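Side-chain contacts in mandalate racemase/muconate lactonizing enzyme (PDB 4E4U), which probably acts as a mandelate racemase/muconate lactonizing-type enzyme of the enolase superfamily, with its substrate and reaction not established: residues L131-A136 and Y140-P145; D146-C151 and E188-R193; S127-Y132 and A153-L158. All coordinates share one frame; numbering follows the deposited sequence. Where two conformers were deposited one is given.

Interaction 1 of 3, residues L131-A136 and Y140-P145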
loop_
_atom_site.group_PDB
_atom_site.type_symbol
_atom_site.label_atom_id
_atom_site.label_comp_id
_atom_site.label_asym_id
_atom_site.label_seq_id
_atom_site.Cartn_x
_atom_site.Cartn_y
_atom_site.Cartn_z
ATOM N N LEU A 131 23.166 4.947 33.986
ATOM C CA LEU A 131 23.466 5.650 35.220
ATOM C C LEU A 131 23.257 4.698 36.394
ATOM O O LEU A 131 22.220 4.025 36.488
ATOM C CB LEU A 131 22.562 6.874 35.362
ATOM C CG LEU A 131 22.684 7.899 34.233
ATOM C CD1 LEU A 131 21.700 9.054 34.425
ATOM C CD2 LEU A 131 24.113 8.416 34.137
ATOM N N TYR A 132 24.243 4.636 37.287
ATOM C CA TYR A 132 24.144 3.810 38.491
ATOM C C TYR A 132 24.266 4.661 39.754
ATOM O O TYR A 132 25.243 4.540 40.502
ATOM C CB TYR A 132 25.223 2.724 38.488
ATOM C CG TYR A 132 25.037 1.674 37.414
ATOM C CD1 TYR A 132 24.227 0.566 37.628
ATOM C CD2 TYR A 132 25.678 1.787 36.187
ATOM C CE1 TYR A 132 24.059 -0.395 36.644
ATOM C CE2 TYR A 132 25.519 0.838 35.204
ATOM C CZ TYR A 132 24.710 -0.254 35.430
ATOM O OH TYR A 132 24.563 -1.196 34.435
ATOM N N PRO A 133 23.263 5.516 40.012
ATOM C CA PRO A 133 23.339 6.432 41.152
ATOM C C PRO A 133 23.105 5.680 42.453
ATOM O O PRO A 133 22.288 4.763 42.483
ATOM C CB PRO A 133 22.175 7.410 40.892
ATOM C CG PRO A 133 21.621 7.057 39.524
ATOM C CD PRO A 133 21.972 5.633 39.311
ATOM N N LYS A 134 23.816 6.054 43.510
ATOM C CA LYS A 134 23.610 5.423 44.809
ATOM C C LYS A 134 22.948 6.379 45.789
ATOM O O LYS A 134 23.280 7.567 45.832
ATOM C CB LYS A 134 24.934 4.921 45.393
ATOM C CG LYS A 134 25.512 3.703 44.691
ATOM C CD LYS A 134 26.726 3.166 45.446
ATOM C CE LYS A 134 27.373 2.005 44.695
ATOM N NZ LYS A 134 28.574 1.472 45.403
ATOM N N ASN A 135 22.014 5.858 46.583
ATOM C CA ASN A 135 21.447 6.637 47.680
ATOM C C ASN A 135 22.389 6.667 48.890
ATOM O O ASN A 135 23.492 6.119 48.837
ATOM C CB ASN A 135 20.036 6.146 48.049
ATOM C CG ASN A 135 20.015 4.718 48.594
ATOM O OD1 ASN A 135 21.027 4.194 49.073
ATOM N ND2 ASN A 135 18.843 4.090 48.537
ATOM N N ALA A 136 21.958 7.295 49.976
ATOM C CA ALA A 136 22.813 7.449 51.147
ATOM C C ALA A 136 23.195 6.117 51.792
ATOM O O ALA A 136 24.228 6.027 52.456
ATOM C CB ALA A 136 22.160 8.366 52.165
ATOM N N TYR A 140 21.713 1.215 44.831
ATOM C CA TYR A 140 21.403 1.891 43.577
ATOM C C TYR A 140 19.977 2.434 43.642
ATOM O O TYR A 140 19.056 1.734 44.069
ATOM C CB TYR A 140 21.600 0.956 42.376
ATOM C CG TYR A 140 23.055 0.622 42.112
ATOM C CD1 TYR A 140 24.020 1.622 42.074
ATOM C CD2 TYR A 140 23.468 -0.691 41.916
ATOM C CE1 TYR A 140 25.347 1.328 41.845
ATOM C CE2 TYR A 140 24.797 -0.997 41.682
ATOM C CZ TYR A 140 25.731 0.018 41.649
ATOM O OH TYR A 140 27.058 -0.273 41.420
ATOM N N ASP A 141 19.813 3.695 43.248
ATOM C CA ASP A 141 18.531 4.392 43.342
ATOM C C ASP A 141 18.153 4.888 41.956
ATOM O O ASP A 141 18.818 5.767 41.402
ATOM C CB ASP A 141 18.630 5.575 44.321
ATOM C CG ASP A 141 17.285 6.277 44.558
ATOM O OD1 ASP A 141 16.483 6.425 43.614
ATOM O OD2 ASP A 141 17.036 6.701 45.703
ATOM N N TYR A 142 17.074 4.335 41.415
ATOM C CA TYR A 142 16.620 4.663 40.065
ATOM C C TYR A 142 15.379 5.553 40.081
ATOM O O TYR A 142 14.727 5.745 39.057
ATOM C CB TYR A 142 16.357 3.374 39.279
ATOM C CG TYR A 142 17.583 2.494 39.200
ATOM C CD1 TYR A 142 18.677 2.871 38.432
ATOM C CD2 TYR A 142 17.658 1.301 39.909
ATOM C CE1 TYR A 142 19.809 2.082 38.361
ATOM C CE2 TYR A 142 18.787 0.503 39.844
ATOM C CZ TYR A 142 19.859 0.897 39.069
ATOM O OH TYR A 142 20.987 0.110 38.996
ATOM N N ASP A 143 15.072 6.113 41.244
ATOM C CA ASP A 143 13.849 6.888 41.427
ATOM C C ASP A 143 14.103 8.395 41.530
ATOM O O ASP A 143 13.225 9.205 41.224
ATOM C CB ASP A 143 13.111 6.377 42.668
ATOM C CG ASP A 143 11.944 7.256 43.062
ATOM O OD1 ASP A 143 10.912 7.232 42.359
ATOM O OD2 ASP A 143 12.057 7.964 44.087
ATOM N N ASP A 144 15.313 8.761 41.944
ATOM C CA ASP A 144 15.650 10.151 42.234
ATOM C C ASP A 144 16.289 10.827 41.022
ATOM O O ASP A 144 17.404 10.482 40.638
ATOM C CB ASP A 144 16.615 10.183 43.424
ATOM C CG ASP A 144 16.838 11.581 43.978
ATOM O OD1 ASP A 144 16.844 12.556 43.203
ATOM O OD2 ASP A 144 17.026 11.698 45.206
ATOM N N PRO A 145 15.597 11.811 40.425
ATOM C CA PRO A 145 16.128 12.456 39.215
ATOM C C PRO A 145 17.377 13.291 39.473
ATOM O O PRO A 145 18.201 13.443 38.578
ATOM C CB PRO A 145 14.980 13.365 38.766
ATOM C CG PRO A 145 14.187 13.618 39.993
ATOM C CD PRO A 145 14.280 12.354 40.804
#

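Interaction 2 of 3, residues D146-C151 and E188-R193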
loop_
_atom_site.group_PDB
_atom_site.type_symbol
_atom_site.label_atom_id
_atom_site.label_comp_id
_atom_site.label_asym_id
_atom_site.label_seq_id
_atom_site.Cartn_x
_atom_site.Cartn_y
_atom_site.Cartn_z
ATOM N N ASP A 146 17.511 13.833 40.679
ATOM C CA ASP A 146 18.677 14.646 41.003
ATOM C C ASP A 146 19.929 13.789 41.208
ATOM O O ASP A 146 21.024 14.180 40.802
ATOM C CB ASP A 146 18.385 15.532 42.213
ATOM C CG ASP A 146 17.313 16.567 41.920
ATOM O OD1 ASP A 146 17.394 17.222 40.859
ATOM O OD2 ASP A 146 16.385 16.717 42.743
ATOM N N LEU A 147 19.768 12.615 41.819
ATOM C CA LEU A 147 20.873 11.663 41.923
ATOM C C LEU A 147 21.297 11.200 40.534
ATOM O O LEU A 147 22.488 11.054 40.261
ATOM C CB LEU A 147 20.488 10.446 42.766
ATOM C CG LEU A 147 20.508 10.572 44.283
ATOM C CD1 LEU A 147 20.099 9.248 44.893
ATOM C CD2 LEU A 147 21.893 10.986 44.772
ATOM N N ALA A 148 20.319 10.954 39.664
ATOM C CA ALA A 148 20.611 10.577 38.284
ATOM C C ALA A 148 21.405 11.686 37.593
ATOM O O ALA A 148 22.403 11.420 36.919
ATOM C CB ALA A 148 19.325 10.279 37.525
ATOM N N ALA A 149 20.963 12.929 37.766
ATOM C CA ALA A 149 21.624 14.065 37.136
ATOM C C ALA A 149 23.068 14.202 37.619
ATOM O O ALA A 149 23.978 14.440 36.818
ATOM C CB ALA A 149 20.844 15.346 37.392
ATOM N N GLU A 150 23.273 14.060 38.928
ATOM C CA GLU A 150 24.608 14.140 39.513
ATOM C C GLU A 150 25.504 13.052 38.931
ATOM O O GLU A 150 26.661 13.300 38.583
ATOM C CB GLU A 150 24.521 13.997 41.033
ATOM C CG GLU A 150 25.864 13.911 41.741
ATOM C CD GLU A 150 25.725 13.743 43.241
ATOM O OE1 GLU A 150 25.051 12.787 43.680
ATOM O OE2 GLU A 150 26.294 14.572 43.979
ATOM N N CYS A 151 24.956 11.848 38.820
ATOM C CA CYS A 151 25.685 10.726 38.252
ATOM C C CYS A 151 26.032 10.986 36.783
ATOM O O CYS A 151 27.142 10.697 36.336
ATOM C CB CYS A 151 24.850 9.454 38.400
ATOM S SG CYS A 151 25.588 7.966 37.707
ATOM N N GLU A 188 9.653 12.787 32.225
ATOM C CA GLU A 188 9.980 14.112 31.728
ATOM C C GLU A 188 10.971 14.809 32.662
ATOM O O GLU A 188 11.926 15.448 32.205
ATOM C CB GLU A 188 8.698 14.935 31.609
ATOM C CG GLU A 188 8.670 15.859 30.431
ATOM C CD GLU A 188 7.391 16.665 30.350
ATOM O OE1 GLU A 188 6.283 16.114 30.586
ATOM O OE2 GLU A 188 7.504 17.860 30.032
ATOM N N LEU A 189 10.742 14.689 33.970
ATOM C CA LEU A 189 11.599 15.329 34.969
ATOM C C LEU A 189 13.020 14.767 34.960
ATOM O O LEU A 189 13.985 15.519 35.105
ATOM C CB LEU A 189 10.987 15.208 36.365
ATOM C CG LEU A 189 11.749 15.949 37.463
ATOM C CD1 LEU A 189 11.844 17.436 37.142
ATOM C CD2 LEU A 189 11.084 15.738 38.809
ATOM N N PHE A 190 13.156 13.452 34.795
ATOM C CA PHE A 190 14.482 12.854 34.659
ATOM C C PHE A 190 15.214 13.454 33.466
ATOM O O PHE A 190 16.383 13.836 33.572
ATOM C CB PHE A 190 14.392 11.338 34.498
ATOM C CG PHE A 190 14.567 10.576 35.779
ATOM C CD1 PHE A 190 13.559 10.558 36.740
ATOM C CD2 PHE A 190 15.728 9.856 36.015
ATOM C CE1 PHE A 190 13.714 9.839 37.919
ATOM C CE2 PHE A 190 15.895 9.143 37.192
ATOM C CZ PHE A 190 14.887 9.134 38.148
ATOM N N CYS A 191 14.533 13.547 32.329
ATOM C CA CYS A 191 15.169 14.123 31.150
ATOM C C CYS A 191 15.562 15.575 31.388
ATOM O O CYS A 191 16.652 16.000 31.008
ATOM C CB CYS A 191 14.279 13.994 29.911
ATOM S SG CYS A 191 14.148 12.307 29.316
ATOM N N ARG A 192 14.681 16.331 32.037
ATOM C CA ARG A 192 14.953 17.734 32.302
ATOM C C ARG A 192 16.192 17.896 33.177
ATOM O O ARG A 192 17.087 18.690 32.863
ATOM C CB ARG A 192 13.752 18.386 32.983
ATOM C CG ARG A 192 13.936 19.868 33.225
ATOM C CD ARG A 192 12.717 20.474 33.904
ATOM N NE ARG A 192 12.902 21.897 34.169
ATOM C CZ ARG A 192 12.430 22.865 33.390
ATOM N NH1 ARG A 192 11.736 22.563 32.299
ATOM N NH2 ARG A 192 12.646 24.136 33.702
ATOM N N ARG A 193 16.242 17.140 34.269
ATOM C CA ARG A 193 17.347 17.256 35.218
ATOM C C ARG A 193 18.666 16.745 34.646
ATOM O O ARG A 193 19.710 17.358 34.856
ATOM C CB ARG A 193 17.014 16.538 36.528
ATOM C CG ARG A 193 15.840 17.146 37.287
ATOM C CD ARG A 193 16.168 18.522 37.852
ATOM N NE ARG A 193 14.967 19.189 38.354
ATOM C CZ ARG A 193 14.349 18.880 39.492
ATOM N NH1 ARG A 193 14.807 17.903 40.267
ATOM N NH2 ARG A 193 13.263 19.548 39.858
#

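Interaction 3 of 3, residues S127-Y132 and A153-L158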
loop_
_atom_site.group_PDB
_atom_site.type_symbol
_atom_site.label_atom_id
_atom_site.label_comp_id
_atom_site.label_asym_id
_atom_site.label_seq_id
_atom_site.Cartn_x
_atom_site.Cartn_y
_atom_site.Cartn_z
ATOM N N SER A 127 31.209 5.037 23.419
ATOM C CA SER A 127 30.473 4.188 24.345
ATOM C C SER A 127 29.509 4.978 25.223
ATOM O O SER A 127 29.571 6.205 25.291
ATOM C CB SER A 127 31.431 3.376 25.213
ATOM O OG SER A 127 32.043 4.196 26.181
ATOM N N TYR A 128 28.606 4.264 25.882
ATOM C CA TYR A 128 27.725 4.880 26.857
ATOM C C TYR A 128 27.576 3.945 28.031
ATOM O O TYR A 128 27.927 2.768 27.937
ATOM C CB TYR A 128 26.357 5.171 26.260
ATOM C CG TYR A 128 25.450 3.981 26.032
ATOM C CD1 TYR A 128 24.584 3.538 27.030
ATOM C CD2 TYR A 128 25.392 3.356 24.796
ATOM C CE1 TYR A 128 23.700 2.480 26.805
ATOM C CE2 TYR A 128 24.521 2.295 24.564
ATOM C CZ TYR A 128 23.675 1.862 25.567
ATOM O OH TYR A 128 22.798 0.823 25.344
ATOM N N THR A 129 27.044 4.460 29.133
ATOM C CA THR A 129 26.671 3.595 30.239
ATOM C C THR A 129 25.306 3.975 30.800
ATOM O O THR A 129 24.870 5.125 30.687
ATOM C CB THR A 129 27.729 3.614 31.371
ATOM O OG1 THR A 129 27.354 2.684 32.398
ATOM C CG2 THR A 129 27.870 5.014 31.968
ATOM N N TYR A 130 24.619 2.994 31.378
ATOM C CA TYR A 130 23.514 3.282 32.277
ATOM C C TYR A 130 24.037 4.110 33.439
ATOM O O TYR A 130 25.199 3.981 33.847
ATOM C CB TYR A 130 22.945 1.988 32.856
ATOM C CG TYR A 130 21.632 1.530 32.269
ATOM C CD1 TYR A 130 20.483 2.299 32.384
ATOM C CD2 TYR A 130 21.540 0.310 31.618
ATOM C CE1 TYR A 130 19.279 1.872 31.857
ATOM C CE2 TYR A 130 20.342 -0.129 31.088
ATOM C CZ TYR A 130 19.213 0.660 31.208
ATOM O OH TYR A 130 18.020 0.227 30.676
ATOM N N LEU A 131 23.166 4.947 33.986
ATOM C CA LEU A 131 23.466 5.650 35.220
ATOM C C LEU A 131 23.257 4.698 36.394
ATOM O O LEU A 131 22.220 4.025 36.488
ATOM C CB LEU A 131 22.562 6.874 35.362
ATOM C CG LEU A 131 22.684 7.899 34.233
ATOM C CD1 LEU A 131 21.700 9.054 34.425
ATOM C CD2 LEU A 131 24.113 8.416 34.137
ATOM N N TYR A 132 24.243 4.636 37.287
ATOM C CA TYR A 132 24.144 3.810 38.491
ATOM C C TYR A 132 24.266 4.661 39.754
ATOM O O TYR A 132 25.243 4.540 40.502
ATOM C CB TYR A 132 25.223 2.724 38.488
ATOM C CG TYR A 132 25.037 1.674 37.414
ATOM C CD1 TYR A 132 24.227 0.566 37.628
ATOM C CD2 TYR A 132 25.678 1.787 36.187
ATOM C CE1 TYR A 132 24.059 -0.395 36.644
ATOM C CE2 TYR A 132 25.519 0.838 35.204
ATOM C CZ TYR A 132 24.710 -0.254 35.430
ATOM O OH TYR A 132 24.563 -1.196 34.435
ATOM N N ALA A 153 26.491 13.879 35.373
ATOM C CA ALA A 153 27.550 14.880 35.356
ATOM C C ALA A 153 28.915 14.248 35.638
ATOM O O ALA A 153 29.911 14.619 35.016
ATOM C CB ALA A 153 27.249 15.989 36.353
ATOM N N GLU A 154 28.966 13.297 36.566
ATOM C CA GLU A 154 30.223 12.606 36.853
ATOM C C GLU A 154 30.673 11.750 35.672
ATOM O O GLU A 154 31.859 11.692 35.361
ATOM C CB GLU A 154 30.123 11.769 38.128
ATOM C CG GLU A 154 29.974 12.581 39.399
ATOM C CD GLU A 154 31.086 13.598 39.576
ATOM O OE1 GLU A 154 32.259 13.263 39.308
ATOM O OE2 GLU A 154 30.784 14.741 39.976
ATOM N N ASN A 155 29.723 11.106 34.999
ATOM C CA ASN A 155 30.058 10.333 33.808
ATOM C C ASN A 155 30.613 11.215 32.688
ATOM O O ASN A 155 31.532 10.816 31.975
ATOM C CB ASN A 155 28.862 9.495 33.347
ATOM C CG ASN A 155 28.747 8.189 34.108
ATOM O OD1 ASN A 155 29.720 7.451 34.234
ATOM N ND2 ASN A 155 27.561 7.902 34.624
ATOM N N VAL A 156 30.062 12.416 32.539
ATOM C CA VAL A 156 30.594 13.372 31.570
ATOM C C VAL A 156 32.048 13.747 31.909
ATOM O O VAL A 156 32.888 13.856 31.011
ATOM C CB VAL A 156 29.683 14.617 31.451
ATOM C CG1 VAL A 156 30.370 15.752 30.691
ATOM C CG2 VAL A 156 28.369 14.247 30.769
ATOM N N LYS A 157 32.359 13.914 33.194
ATOM C CA LYS A 157 33.732 14.209 33.617
ATOM C C LYS A 157 34.687 13.071 33.250
ATOM O O LYS A 157 35.858 13.308 32.950
ATOM C CB LYS A 157 33.797 14.496 35.121
ATOM C CG LYS A 157 33.133 15.804 35.524
ATOM C CD LYS A 157 33.128 15.984 37.031
ATOM C CE LYS A 157 32.092 17.013 37.441
ATOM N NZ LYS A 157 31.985 17.127 38.920
ATOM N N LEU A 158 34.186 11.837 33.266
ATOM C CA LEU A 158 34.992 10.686 32.861
ATOM C C LEU A 158 35.229 10.670 31.355
ATOM O O LEU A 158 36.167 10.021 30.879
ATOM C CB LEU A 158 34.325 9.373 33.265
ATOM C CG LEU A 158 34.084 9.064 34.738
ATOM C CD1 LEU A 158 33.449 7.695 34.831
ATOM C CD2 LEU A 158 35.377 9.101 35.521
HETATM O O HOH W 1 26.813 5.288 35.815
#

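Interaction 1 of 3, residues L131-A136 and Y140-P145
Y132 sends a ring edge against the face of Y140, with CD1 of Y132 above the middle of the Y140 ring. The centroids are 5.5 Å apart and the planes meet at 58°, an edge-to-face pair. At the edge of the Y140 ring, in its plane, lies P133 O, which accepts from the backbone N of D141 at 2.8 Å and is also approached by Y140 CA at 3.2 Å in a CA-H...O contact. K134 crosses the same tyrosine, its extended chain laying CE 3.6 Å from Y140 CE1. Y142 meets residues 131-132 more lightly: L131 O stands in plane at its ring edge, and its OH is 3.5 Å from Y132 CD1. K134 and Y140 form a single beta bridge within the long loop that leads from strand 125-130 into helix 145-158, so the chain doubles back without building a regular hairpin. With chi1 at -175°, CG of D141 lies opposite the backbone N, and OD1 takes the N of D143 in an Asx turn at 2.8 Å and, from above the carboxylate plane, the N of D144. D144 in turn caps the helix start through D146 N and L147 N. N135 rests CB beside D141 OD2, while its OD1 accepts from E139 N.

Interaction 2 of 3, residues D146-C151 and E188-R193
Both charged side chains place CG opposite the carbonyl carbon (chi1 -66° in D146, and much the same in R193), and the R193 chain, already directed at the other helix, is bent at chi2, which brings NH1 to D146. The two ends then meet in a salt bridge, R193 NH1 to D146 OD1 at 2.7 Å. The carboxylate and guanidinium planes are nearly parallel, yet the groups are stepped rather than coplanar: NH1 reaches OD1 on its syn side from somewhat outside the carboxylate plane, and the acceptor is likewise tilted from the guanidinium plane. The N-H...O angle of 131° makes this a bent bond, made across this contact by NH1 alone of the guanidinium nitrogens. OD2 lies farther off, 3.2 Å from NH1, and R193 CD packs against OD1. One face of the guanidinium is lined by CD1 of L189, one turn earlier on the same helix. R193 was deposited in two conformers; the salt bridge belongs to the one given and may not hold in the other.

Deeper between the helices, small residues let them come close. A149 CB sits 3.4 Å from R193 O, and A148 CB touches F190 CE2 at 3.6 Å, meeting the ring obliquely. The short axes approach to 8.8 Å and run in roughly the same direction, crossing at -33°, as expected of successive outer helices around a TIM barrel. F190 continues inward to F165 of strand 162-165 and P167 beyond it, and also meets P145 at the start of helix 145-158. On its barrel-facing side, helix 181-198 sets C191 on L204 and F206 of strand 203-206, so this helix lies against strands 162-165 and 203-206, with helix 145-158 along its flank.

Interaction 3 of 3, residues S127-Y132 and A153-L158
Van der Waals contact centres on N155, whose amide meets a methyl of T129 and one of L131. T129 CG2 lies 3.8 Å from OD1 of N155, the two side chains crossing at about a right angle. L131 brings CD2 to 3.5 Å from N155 ND2. In T129 the hydroxyl is turned opposite the backbone N (chi1 -176°), which leaves CG2 as the group presented to the asparagine.

No direct hydrogen bond spans the two segments; a water molecule does that work. It accepts from N155 ND2 at 3.0 Å and from the backbone N of Y132, and donates to Y130 O at 2.9 Å, tying the helix amide to the backbone of Y130 and Y132. The other end of the amide is also used: N155 OD1 is hydrogen-bonded to the bound dimercaptobutanediol, so both polar ends of this buried side chain have a partner, which would fix the rotation of the amide.

Within the segments, T129 OG1 donates to Y130 O at 2.9 Å, in the carbonyl plane and on a lone pair, so that this carbonyl takes both a hydroxyl and the water. The same hydroxyl lies in plane at the edge of the Y132 ring and is also hydrogen-bonded to M337 N. On the helix, K157 NZ and E154 OE2 form a salt bridge at 2.9 Å.

Strand 125-130, helix 145-158 and strand 162-165 make a beta-alpha-beta unit of the TIM-barrel-like domain seen in the enolase superfamily. Y132, C151, E154, N155 and L158 line the pocket of the dimercaptobutanediol, which is covalently linked through S4 to C151 SG and is probably from the crystallisation liquor.

Overall arrangement
Interaction 3 opens first, on strand 125-130, and closes a loop when the end of helix 145-158 returns to residues 127-132. Interaction 1 starts from the same stretch, sharing L131 and Y132, and closes first: it folds residues 131-136 back on 140-145 in a short closure completed before interaction 2 begins. Interaction 2 starts on helix 145-158 and reaches forward to helix 181-198, so its segments alternate with those of interaction 3. L131 CD1 packs on A148 O and F190 meets D143 O, bringing loop, barrel strand and two outer helices together on one side of the chain's centre.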